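Local structure of DotU family type IV/VI secretion system protein (6Y4R) at residues I34-L37 and L38-E42; I66-T69 and I70-Q74; Q134-Y137 and R138-I142. The protein probably serves, through this cytoplasmic domain of TssL, the inner-membrane complex that anchors the type VI secretion machinery in the cell envelope. All coordinates share one frame; numbering follows the deposited sequence.

Contact 1 of 3, residues I34-L37 and L38-E42; sequences ILDL and LNRFE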
ATOM      1  N   ILE A  34      12.593   3.096   2.297  1.00 33.11           N
ATOM      2  CA  ILE A  34      11.330   2.939   1.561  1.00 33.17           C
ATOM      3  C   ILE A  34      11.430   3.556   0.167  1.00 37.29           C
ATOM      4  O   ILE A  34      10.994   2.960  -0.830  1.00 36.66           O
ATOM      5  CB  ILE A  34      10.168   3.579   2.352  1.00 31.21           C
ATOM      6  CG1 ILE A  34      10.016   2.954   3.755  1.00 27.50           C
ATOM      7  CG2 ILE A  34       8.857   3.543   1.538  1.00 22.70           C
ATOM      8  CD1 ILE A  34       9.588   1.511   3.758  1.00 35.74           C
ATOM      9  N   LEU A  35      11.989   4.772   0.073  1.00 41.31           N
ATOM     10  CA  LEU A  35      12.100   5.420  -1.234  1.00 37.12           C
ATOM     11  C   LEU A  35      13.000   4.632  -2.174  1.00 38.51           C
ATOM     12  O   LEU A  35      12.704   4.514  -3.368  1.00 43.97           O
ATOM     13  CB  LEU A  35      12.618   6.853  -1.091  1.00 31.53           C
ATOM     14  CG  LEU A  35      11.761   7.842  -0.303  1.00 30.76           C
ATOM     15  CD1 LEU A  35      12.552   9.130  -0.004  1.00 26.24           C
ATOM     16  CD2 LEU A  35      10.469   8.129  -1.050  1.00 27.51           C
ATOM     17  N   ASP A  36      14.083   4.053  -1.657  1.00 41.33           N
ATOM     18  CA  ASP A  36      14.954   3.280  -2.533  1.00 48.57           C
ATOM     19  C   ASP A  36      14.323   1.941  -2.892  1.00 42.07           C
ATOM     20  O   ASP A  36      14.572   1.420  -3.984  1.00 43.63           O
ATOM     21  CB  ASP A  36      16.326   3.079  -1.885  1.00 62.98           C
ATOM     22  CG  ASP A  36      17.360   2.521  -2.858  1.00 73.99           C
ATOM     23  OD1 ASP A  36      17.217   2.741  -4.082  1.00 74.63           O
ATOM     24  OD2 ASP A  36      18.314   1.857  -2.398  1.00 80.04           O
ATOM     25  N   LEU A  37      13.465   1.400  -2.024  1.00 36.40           N
ATOM     26  CA  LEU A  37      12.786   0.158  -2.366  1.00 33.43           C
ATOM     27  C   LEU A  37      11.711   0.382  -3.401  1.00 27.73           C
ATOM     28  O   LEU A  37      11.400  -0.542  -4.163  1.00 30.37           O
ATOM     29  CB  LEU A  37      12.114  -0.474  -1.154  1.00 30.71           C
ATOM     30  CG  LEU A  37      12.948  -1.090  -0.047  1.00 31.99           C
ATOM     31  CD1 LEU A  37      11.992  -1.355   1.111  1.00 29.43           C
ATOM     32  CD2 LEU A  37      13.694  -2.340  -0.507  1.00 31.31           C
ATOM     33  N   LEU A  38      11.111   1.584  -3.423  1.00 33.98           N
ATOM     34  CA  LEU A  38      10.121   1.879  -4.456  1.00 37.34           C
ATOM     35  C   LEU A  38      10.760   2.151  -5.812  1.00 28.32           C
ATOM     36  O   LEU A  38      10.167   1.813  -6.838  1.00 29.29           O
ATOM     37  CB  LEU A  38       9.214   3.048  -4.046  1.00 25.73           C
ATOM     38  CG  LEU A  38       8.437   2.941  -2.725  1.00 24.42           C
ATOM     39  CD1 LEU A  38       7.888   4.292  -2.304  1.00 23.84           C
ATOM     40  CD2 LEU A  38       7.302   1.924  -2.845  1.00 23.91           C
ATOM     41  N   ASN A  39      11.970   2.711  -5.847  1.00 29.39           N
ATOM     42  CA  ASN A  39      12.675   2.849  -7.120  1.00 35.91           C
ATOM     43  C   ASN A  39      13.223   1.510  -7.612  1.00 38.51           C
ATOM     44  O   ASN A  39      13.148   1.219  -8.812  1.00 40.57           O
ATOM     45  CB  ASN A  39      13.790   3.886  -7.006  1.00 40.23           C
ATOM     46  CG  ASN A  39      13.258   5.282  -6.723  1.00 45.30           C
ATOM     47  OD1 ASN A  39      13.791   5.989  -5.864  1.00 45.31           O
ATOM     48  ND2 ASN A  39      12.133   5.636  -7.347  1.00 48.82           N
ATOM     49  N   ARG A  40      13.807   0.699  -6.712  1.00 38.65           N
ATOM     50  CA  ARG A  40      14.126  -0.692  -7.050  1.00 41.37           C
ATOM     51  C   ARG A  40      12.919  -1.406  -7.639  1.00 41.61           C
ATOM     52  O   ARG A  40      13.019  -2.077  -8.673  1.00 36.39           O
ATOM     53  CB  ARG A  40      14.583  -1.470  -5.819  1.00 44.63           C
ATOM     54  CG  ARG A  40      15.790  -0.940  -5.155  1.00 51.59           C
ATOM     55  CD  ARG A  40      16.918  -1.921  -5.144  1.00 57.36           C
ATOM     56  NE  ARG A  40      18.048  -1.336  -4.428  1.00 61.07           N
ATOM     57  CZ  ARG A  40      19.314  -1.699  -4.593  1.00 65.29           C
ATOM     58  NH1 ARG A  40      19.629  -2.649  -5.470  1.00 67.70           N
ATOM     59  NH2 ARG A  40      20.266  -1.103  -3.887  1.00 65.59           N
ATOM     60  N   PHE A  41      11.780  -1.322  -6.946  1.00 44.61           N
ATOM     61  CA  PHE A  41      10.557  -1.952  -7.427  1.00 39.71           C
ATOM     62  C   PHE A  41      10.160  -1.442  -8.791  1.00 34.01           C
ATOM     63  O   PHE A  41       9.692  -2.215  -9.627  1.00 41.60           O
ATOM     64  CB  PHE A  41       9.416  -1.724  -6.424  1.00 37.78           C
ATOM     65  CG  PHE A  41       8.045  -1.822  -7.017  1.00 27.90           C
ATOM     66  CD1 PHE A  41       7.212  -0.730  -6.995  1.00 35.85           C
ATOM     67  CD2 PHE A  41       7.552  -3.004  -7.531  1.00 33.99           C
ATOM     68  CE1 PHE A  41       5.928  -0.804  -7.520  1.00 40.12           C
ATOM     69  CE2 PHE A  41       6.258  -3.070  -8.063  1.00 27.82           C
ATOM     70  CZ  PHE A  41       5.458  -1.980  -8.045  1.00 26.93           C
ATOM     71  N   GLU A  42      10.386  -0.168  -9.064  1.00 31.23           N
ATOM     72  CA  GLU A  42       9.942   0.372 -10.342  1.00 43.64           C
ATOM     73  C   GLU A  42      10.876  -0.066 -11.464  1.00 46.64           C
ATOM     74  O   GLU A  42      10.439  -0.705 -12.426  1.00 51.16           O
ATOM     75  CB  GLU A  42       9.820   1.887 -10.209  1.00 40.03           C
ATOM     76  CG  GLU A  42       9.387   2.674 -11.394  1.00 49.18           C
ATOM     77  CD  GLU A  42       8.804   3.985 -10.900  1.00 57.94           C
ATOM     78  OE1 GLU A  42       8.238   3.968  -9.780  1.00 58.24           O
ATOM     79  OE2 GLU A  42       8.911   5.016 -11.593  1.00 62.67           O
TER

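Contact 2 of 3, residues I66-T69 and I70-Q74; sequences IDET and IVTQQ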
ATOM      1  N   ILE A  66       1.615   2.371   3.838  1.00 34.49           N
ATOM      2  CA  ILE A  66       2.680   2.684   4.794  1.00 28.32           C
ATOM      3  C   ILE A  66       2.367   3.972   5.547  1.00 26.40           C
ATOM      4  O   ILE A  66       2.644   4.078   6.749  1.00 28.03           O
ATOM      5  CB  ILE A  66       4.046   2.764   4.082  1.00 29.50           C
ATOM      6  CG1 ILE A  66       5.178   2.980   5.085  1.00 29.55           C
ATOM      7  CG2 ILE A  66       4.062   3.876   3.031  1.00 32.52           C
ATOM      8  CD1 ILE A  66       5.263   1.931   6.127  1.00 37.41           C
ATOM      9  N   ASP A  67       1.737   4.949   4.880  1.00 20.69           N
ATOM     10  CA  ASP A  67       1.436   6.198   5.571  1.00 20.93           C
ATOM     11  C   ASP A  67       0.439   5.978   6.702  1.00 32.08           C
ATOM     12  O   ASP A  67       0.644   6.469   7.821  1.00 32.83           O
ATOM     13  CB  ASP A  67       0.866   7.257   4.616  1.00 21.20           C
ATOM     14  CG  ASP A  67       1.923   7.949   3.731  1.00 28.14           C
ATOM     15  OD1 ASP A  67       3.144   7.758   3.929  1.00 26.50           O
ATOM     16  OD2 ASP A  67       1.519   8.807   2.908  1.00 30.64           O
ATOM     17  N   GLU A  68      -0.614   5.186   6.459  1.00 23.53           N
ATOM     18  CA  GLU A  68      -1.656   5.040   7.475  1.00 26.27           C
ATOM     19  C   GLU A  68      -1.271   4.059   8.568  1.00 31.09           C
ATOM     20  O   GLU A  68      -1.722   4.201   9.711  1.00 34.12           O
ATOM     21  CB  GLU A  68      -2.988   4.654   6.830  1.00 34.27           C
ATOM     22  CG  GLU A  68      -4.005   4.056   7.806  1.00 38.23           C
ATOM     23  CD  GLU A  68      -5.286   3.540   7.142  1.00 41.05           C
ATOM     24  OE1 GLU A  68      -5.933   4.334   6.436  1.00 42.56           O
ATOM     25  OE2 GLU A  68      -5.647   2.352   7.311  1.00 40.85           O
ATOM     26  N   THR A  69      -0.445   3.068   8.244  1.00 33.20           N
ATOM     27  CA  THR A  69       0.090   2.188   9.273  1.00 30.42           C
ATOM     28  C   THR A  69       0.851   2.998  10.314  1.00 30.14           C
ATOM     29  O   THR A  69       0.705   2.778  11.524  1.00 32.32           O
ATOM     30  CB  THR A  69       0.995   1.134   8.635  1.00 31.46           C
ATOM     31  OG1 THR A  69       0.231   0.336   7.726  1.00 40.00           O
ATOM     32  CG2 THR A  69       1.611   0.250   9.678  1.00 22.61           C
ATOM     33  N   ILE A  70       1.683   3.934   9.847  1.00 25.89           N
ATOM     34  CA  ILE A  70       2.515   4.738  10.738  1.00 21.71           C
ATOM     35  C   ILE A  70       1.675   5.753  11.510  1.00 22.27           C
ATOM     36  O   ILE A  70       1.841   5.919  12.722  1.00 25.09           O
ATOM     37  CB  ILE A  70       3.630   5.425   9.935  1.00 22.90           C
ATOM     38  CG1 ILE A  70       4.693   4.397   9.547  1.00 21.15           C
ATOM     39  CG2 ILE A  70       4.198   6.613  10.725  1.00 24.42           C
ATOM     40  CD1 ILE A  70       5.721   4.919   8.622  1.00 21.02           C
ATOM     41  N   VAL A  71       0.785   6.471  10.822  1.00 22.36           N
ATOM     42  CA  VAL A  71       0.063   7.556  11.481  1.00 23.12           C
ATOM     43  C   VAL A  71      -0.997   7.054  12.476  1.00 24.00           C
ATOM     44  O   VAL A  71      -1.320   7.769  13.432  1.00 30.45           O
ATOM     45  CB  VAL A  71      -0.516   8.509  10.400  1.00 23.18           C
ATOM     46  CG1 VAL A  71      -1.782   7.927   9.695  1.00 23.34           C
ATOM     47  CG2 VAL A  71      -0.773   9.884  10.980  1.00 24.01           C
ATOM     48  N   THR A  72      -1.537   5.838  12.301  1.00 23.98           N
ATOM     49  CA  THR A  72      -2.568   5.302  13.198  1.00 25.04           C
ATOM     50  C   THR A  72      -1.991   4.739  14.497  1.00 32.91           C
ATOM     51  O   THR A  72      -2.748   4.455  15.440  1.00 34.90           O
ATOM     52  CB  THR A  72      -3.408   4.220  12.504  1.00 25.05           C
ATOM     53  OG1 THR A  72      -2.554   3.261  11.859  1.00 26.57           O
ATOM     54  CG2 THR A  72      -4.341   4.852  11.485  1.00 26.79           C
ATOM     55  N   GLN A  73      -0.685   4.517  14.546  1.00 24.78           N
ATOM     56  CA  GLN A  73      -0.065   3.947  15.726  1.00 25.27           C
ATOM     57  C   GLN A  73      -0.333   4.792  16.959  1.00 26.34           C
ATOM     58  O   GLN A  73      -0.103   6.001  16.967  1.00 26.28           O
ATOM     59  CB  GLN A  73       1.434   3.826  15.484  1.00 24.45           C
ATOM     60  CG  GLN A  73       1.805   2.744  14.500  1.00 23.79           C
ATOM     61  CD  GLN A  73       1.177   1.388  14.832  1.00 30.25           C
ATOM     62  OE1 GLN A  73       0.775   0.661  13.930  1.00 32.49           O
ATOM     63  NE2 GLN A  73       1.167   1.016  16.117  1.00 35.31           N
ATOM     64  N   GLN A  74      -0.816   4.145  18.016  1.00 35.08           N
ATOM     65  CA  GLN A  74      -1.099   4.851  19.258  1.00 40.86           C
ATOM     66  C   GLN A  74      -0.103   4.571  20.365  1.00 40.93           C
ATOM     67  O   GLN A  74      -0.170   5.221  21.415  1.00 46.12           O
ATOM     68  CB  GLN A  74      -2.504   4.520  19.767  1.00 46.78           C
ATOM     69  CG  GLN A  74      -3.547   4.585  18.697  1.00 57.30           C
ATOM     70  CD  GLN A  74      -4.925   4.582  19.276  1.00 69.85           C
ATOM     71  OE1 GLN A  74      -5.904   4.310  18.570  1.00 80.14           O
ATOM     72  NE2 GLN A  74      -5.021   4.954  20.557  1.00 68.15           N
TER

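Contact 3 of 3, residues Q134-Y137 and R138-I142; sequences QGKY and RIESI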
ATOM      1  N   GLN A 134      -7.357   0.668   5.826  1.00 28.39           N
ATOM      2  CA  GLN A 134      -8.777   0.976   5.936  1.00 26.88           C
ATOM      3  C   GLN A 134      -9.202   2.196   5.140  1.00 31.68           C
ATOM      4  O   GLN A 134     -10.269   2.184   4.520  1.00 32.89           O
ATOM      5  CB  GLN A 134      -9.136   1.196   7.395  1.00 29.12           C
ATOM      6  CG  GLN A 134      -8.627   0.112   8.265  1.00 29.31           C
ATOM      7  CD  GLN A 134      -9.324   0.089   9.580  1.00 33.27           C
ATOM      8  OE1 GLN A 134      -9.479  -0.980  10.165  1.00 46.04           O
ATOM      9  NE2 GLN A 134      -9.699   1.262  10.087  1.00 29.22           N
ATOM     10  N   GLY A 135      -8.380   3.239   5.130  1.00 35.63           N
ATOM     11  CA  GLY A 135      -8.738   4.451   4.418  1.00 33.51           C
ATOM     12  C   GLY A 135     -10.028   5.041   4.934  1.00 26.68           C
ATOM     13  O   GLY A 135     -10.215   5.284   6.130  1.00 30.85           O
ATOM     14  N   LYS A 136     -10.922   5.286   3.991  1.00 35.61           N
ATOM     15  CA  LYS A 136     -12.180   5.963   4.255  1.00 37.15           C
ATOM     16  C   LYS A 136     -13.151   5.123   5.076  1.00 39.76           C
ATOM     17  O   LYS A 136     -14.054   5.682   5.709  1.00 45.66           O
ATOM     18  CB  LYS A 136     -12.748   6.390   2.902  1.00 38.38           C
ATOM     19  CG  LYS A 136     -14.212   6.635   2.823  1.00 45.01           C
ATOM     20  CD  LYS A 136     -14.732   6.358   1.412  1.00 43.03           C
ATOM     21  CE  LYS A 136     -14.516   4.897   1.034  1.00 40.57           C
ATOM     22  NZ  LYS A 136     -15.055   4.599  -0.337  1.00 35.88           N
ATOM     23  N   TYR A 137     -12.941   3.808   5.137  1.00 38.96           N
ATOM     24  CA  TYR A 137     -13.781   2.894   5.898  1.00 32.46           C
ATOM     25  C   TYR A 137     -13.498   2.918   7.390  1.00 41.83           C
ATOM     26  O   TYR A 137     -14.217   2.250   8.142  1.00 49.23           O
ATOM     27  CB  TYR A 137     -13.598   1.468   5.390  1.00 32.28           C
ATOM     28  CG  TYR A 137     -14.240   1.224   4.055  1.00 35.19           C
ATOM     29  CD1 TYR A 137     -13.556   1.491   2.882  1.00 36.33           C
ATOM     30  CD2 TYR A 137     -15.526   0.733   3.964  1.00 31.45           C
ATOM     31  CE1 TYR A 137     -14.132   1.274   1.654  1.00 30.46           C
ATOM     32  CE2 TYR A 137     -16.108   0.511   2.740  1.00 32.96           C
ATOM     33  CZ  TYR A 137     -15.401   0.781   1.589  1.00 31.95           C
ATOM     34  OH  TYR A 137     -15.952   0.567   0.353  1.00 37.74           O
ATOM     35  N   ARG A 138     -12.464   3.646   7.830  1.00 41.33           N
ATOM     36  CA  ARG A 138     -12.127   3.710   9.248  1.00 39.54           C
ATOM     37  C   ARG A 138     -13.204   4.432  10.060  1.00 51.42           C
ATOM     38  O   ARG A 138     -13.477   4.037  11.204  1.00 48.81           O
ATOM     39  CB  ARG A 138     -10.764   4.383   9.429  1.00 33.93           C
ATOM     40  CG  ARG A 138     -10.296   4.450  10.889  1.00 40.34           C
ATOM     41  CD  ARG A 138      -8.819   4.854  11.066  1.00 40.12           C
ATOM     42  NE  ARG A 138      -7.909   3.966  10.348  1.00 43.90           N
ATOM     43  CZ  ARG A 138      -7.376   2.863  10.865  1.00 47.16           C
ATOM     44  NH1 ARG A 138      -7.670   2.503  12.111  1.00 49.98           N
ATOM     45  NH2 ARG A 138      -6.566   2.101  10.129  1.00 45.44           N
ATOM     46  N   ILE A 139     -13.833   5.462   9.494  1.00 63.27           N
ATOM     47  CA  ILE A 139     -14.873   6.219  10.191  1.00 72.28           C
ATOM     48  C   ILE A 139     -16.274   5.730   9.826  1.00 83.10           C
ATOM     49  O   ILE A 139     -17.172   5.745  10.670  1.00 85.83           O
ATOM     50  CB  ILE A 139     -14.722   7.741   9.953  1.00 72.97           C
ATOM     51  CG1 ILE A 139     -14.322   8.071   8.505  1.00 72.95           C
ATOM     52  CG2 ILE A 139     -13.748   8.348  10.973  1.00 71.74           C
ATOM     53  CD1 ILE A 139     -15.469   8.061   7.510  1.00 73.17           C
ATOM     54  N   GLU A 140     -16.483   5.281   8.589  1.00 88.88           N
ATOM     55  CA  GLU A 140     -17.695   4.540   8.274  1.00 92.25           C
ATOM     56  C   GLU A 140     -17.700   3.197   9.009  1.00 93.65           C
ATOM     57  O   GLU A 140     -16.725   2.801   9.665  1.00 91.56           O
ATOM     58  CB  GLU A 140     -17.808   4.304   6.769  1.00 90.15           C
ATOM     59  CG  GLU A 140     -18.078   5.559   5.978  1.00 93.43           C
ATOM     60  CD  GLU A 140     -17.535   5.494   4.565  1.00 93.53           C
ATOM     61  OE1 GLU A 140     -17.801   4.509   3.843  1.00 91.43           O
ATOM     62  OE2 GLU A 140     -16.843   6.451   4.172  1.00 94.25           O
ATOM     63  N   SER A 141     -18.840   2.504   8.905  1.00 94.14           N
ATOM     64  CA  SER A 141     -18.937   1.106   9.319  1.00 91.45           C
ATOM     65  C   SER A 141     -17.698   0.339   8.871  1.00 82.20           C
ATOM     66  O   SER A 141     -17.162   0.577   7.786  1.00 75.26           O
ATOM     67  CB  SER A 141     -20.211   0.473   8.732  1.00 93.94           C
ATOM     68  OG  SER A 141     -20.093  -0.932   8.571  1.00 91.71           O
ATOM     69  N   ILE A 142     -17.212  -0.552   9.732  1.00 82.87           N
ATOM     70  CA  ILE A 142     -16.008  -1.305   9.398  1.00 80.27           C
ATOM     71  C   ILE A 142     -16.376  -2.674   8.827  1.00 74.94           C
ATOM     72  O   ILE A 142     -15.622  -3.233   8.026  1.00 67.56           O
ATOM     73  CB  ILE A 142     -15.071  -1.429  10.616  1.00 84.64           C
ATOM     74  CG1 ILE A 142     -13.619  -1.586  10.152  1.00 83.66           C
ATOM     75  CG2 ILE A 142     -15.459  -2.626  11.484  1.00 84.09           C
ATOM     76  CD1 ILE A 142     -12.949  -0.290   9.723  1.00 80.90           C
TER

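Contact 1 of 3, residues I34-L37 and L38-E42
The carbonyl oxygen Leu35 O takes two backbone donors from the next turn: Asn39 N, 3.2 Å from Leu35 O, and more weakly Leu38 N at 3.3 Å. The same Leu38 N is also bonded to Ile34 O, 2.9 Å away, making it a bifurcated donor that combines an i to i+3 and an i to i+4 bond. Further along, Arg40 N reaches Asp36 O over 2.9 Å in a nearly straight bond (170° at the hydrogen). This is the interior of the long alpha-helix 27-47, in which residues four apart fall on the same side of the cylinder. On the inner side, Ile34 and Leu38 lie alongside each other and point the same way, with methyl CG2 of Ile34 4.0 Å from CD1 of Leu38. With chi1 at -58°, Ile34 turns CG2 rather than CG1 to Leu38. Leu14 of helix 9-19 and Leu90 of helix 90-95 pack on Ile34, while Leu38 meets Phe62 and Cys63 of helix 52-71. A more polar side carries Asp36 and Arg40, whose carboxylate and guanidinium planes are 55° apart; the salt bridge from Asp36 OD2 to Arg40 NE is long, 3.8 Å, with the carboxylate oxygen at the guanidinium edge.

Contact 2 of 3, residues I66-T69 and I70-Q74
Backbone bonds run i to i+4 from Ile70 N to Ile66 O (3.2 Å), from Val71 N to Asp67 O (3.0 Å) and from Thr72 N to Glu68 O (3.1 Å). They belong to the C-terminal part of alpha-helix 52-71, from which the chain passes into a loop, and the side chains divide between an apolar face and a polar one. On the first, Ile66 and Ile70 lie side by side and point the same way, their CD1 methyls 3.9 Å apart. Ile66 reaches its neighbour because CG1 is anti to its backbone nitrogen (chi1 -176°) and the terminal methyl then turns along the helix toward Ile70. Helix 9-19 covers this side, with Ile15 against Ile66 and Ile18 against Ile70. Asp67 projects to another part of the fold: its carboxylate accepts the backbone N-H groups of Leu90 and Gln91 and the indole N-H of Trp85, three donors that together should fix its rotation. Glu68 extends away from the axis, and its OE2 and OE1 take Gln134 N and Gly135 N, with Arg138 as a salt-bridge partner of OE2. At the base of that chain, CG of Glu68 rests 3.8 Å from methyl CG2 of Thr72. The hydroxyl Thr72 OG1, turned back by a chi1 of 49°, appears to be a second donor to Glu68 O besides Thr72 N, but at a modelled 2.5 Å between Thr72 OG1 and Glu68 O this contact is doubtful in its detail.

Contact 3 of 3, residues Q134-Y137 and R138-I142
In the loop joining helix 119-130 to helix 143-159, the side chains of Gln134 and Arg138 cross at about a right angle. The NE2 end of the Gln134 amide lies over the centre of one guanidinium face of Arg138, the two planes 26° apart; the modelled closeness is not to be read literally. NE2 and the guanidinium nitrogens are all donors, so no hydrogen bond is made and the groups lie against each other. Arg138 comes beneath the amide by running out extended, CG anti to its nitrogen, and then bending at chi3 (-57°); its NH2 goes on to a salt bridge with Glu68. The backbone makes two overlapping turns. Gly135, at positive phi, and Lys136 form a type II' beta-turn closed by Tyr137 N to Gln134 O (3.2 Å). The second, a 3-10 turn, is closed by Arg138 N to Gly135 O (3.3 Å). Gln134 O lies in plane at the edge of the Tyr137 ring, which makes a T-shaped (edge-to-face) stack with Phe105. Past the turns, methyl CD1 of Ile142 folds back toward Tyr137 O and to 3.6 Å from Gln134 OE1, and Ser141 OG caps Ser144 N weakly at the start of helix 143-159.

The three contacts follow in series along one all-helical chain. Contact 1 sits inside helix 27-47 and contact 2 near the end of helix 52-71, the next helix; their centres are 20 Å apart and their nearest atoms about 5 Å, without touching. Contact 3 belongs to the loop ahead of helix 143-159, on the other side of the chain's centre from contact 1, 28 Å away between centres. Contacts 2 and 3 do meet, with centres 14 Å apart: besides the Glu68 carboxylate bridging to the later loop, Thr72 CG2 packs 3.7 Å from Arg138 CZ. The C-terminal part of helix 52-71 is thus tied to the loop that leads into the final helix, 143-159.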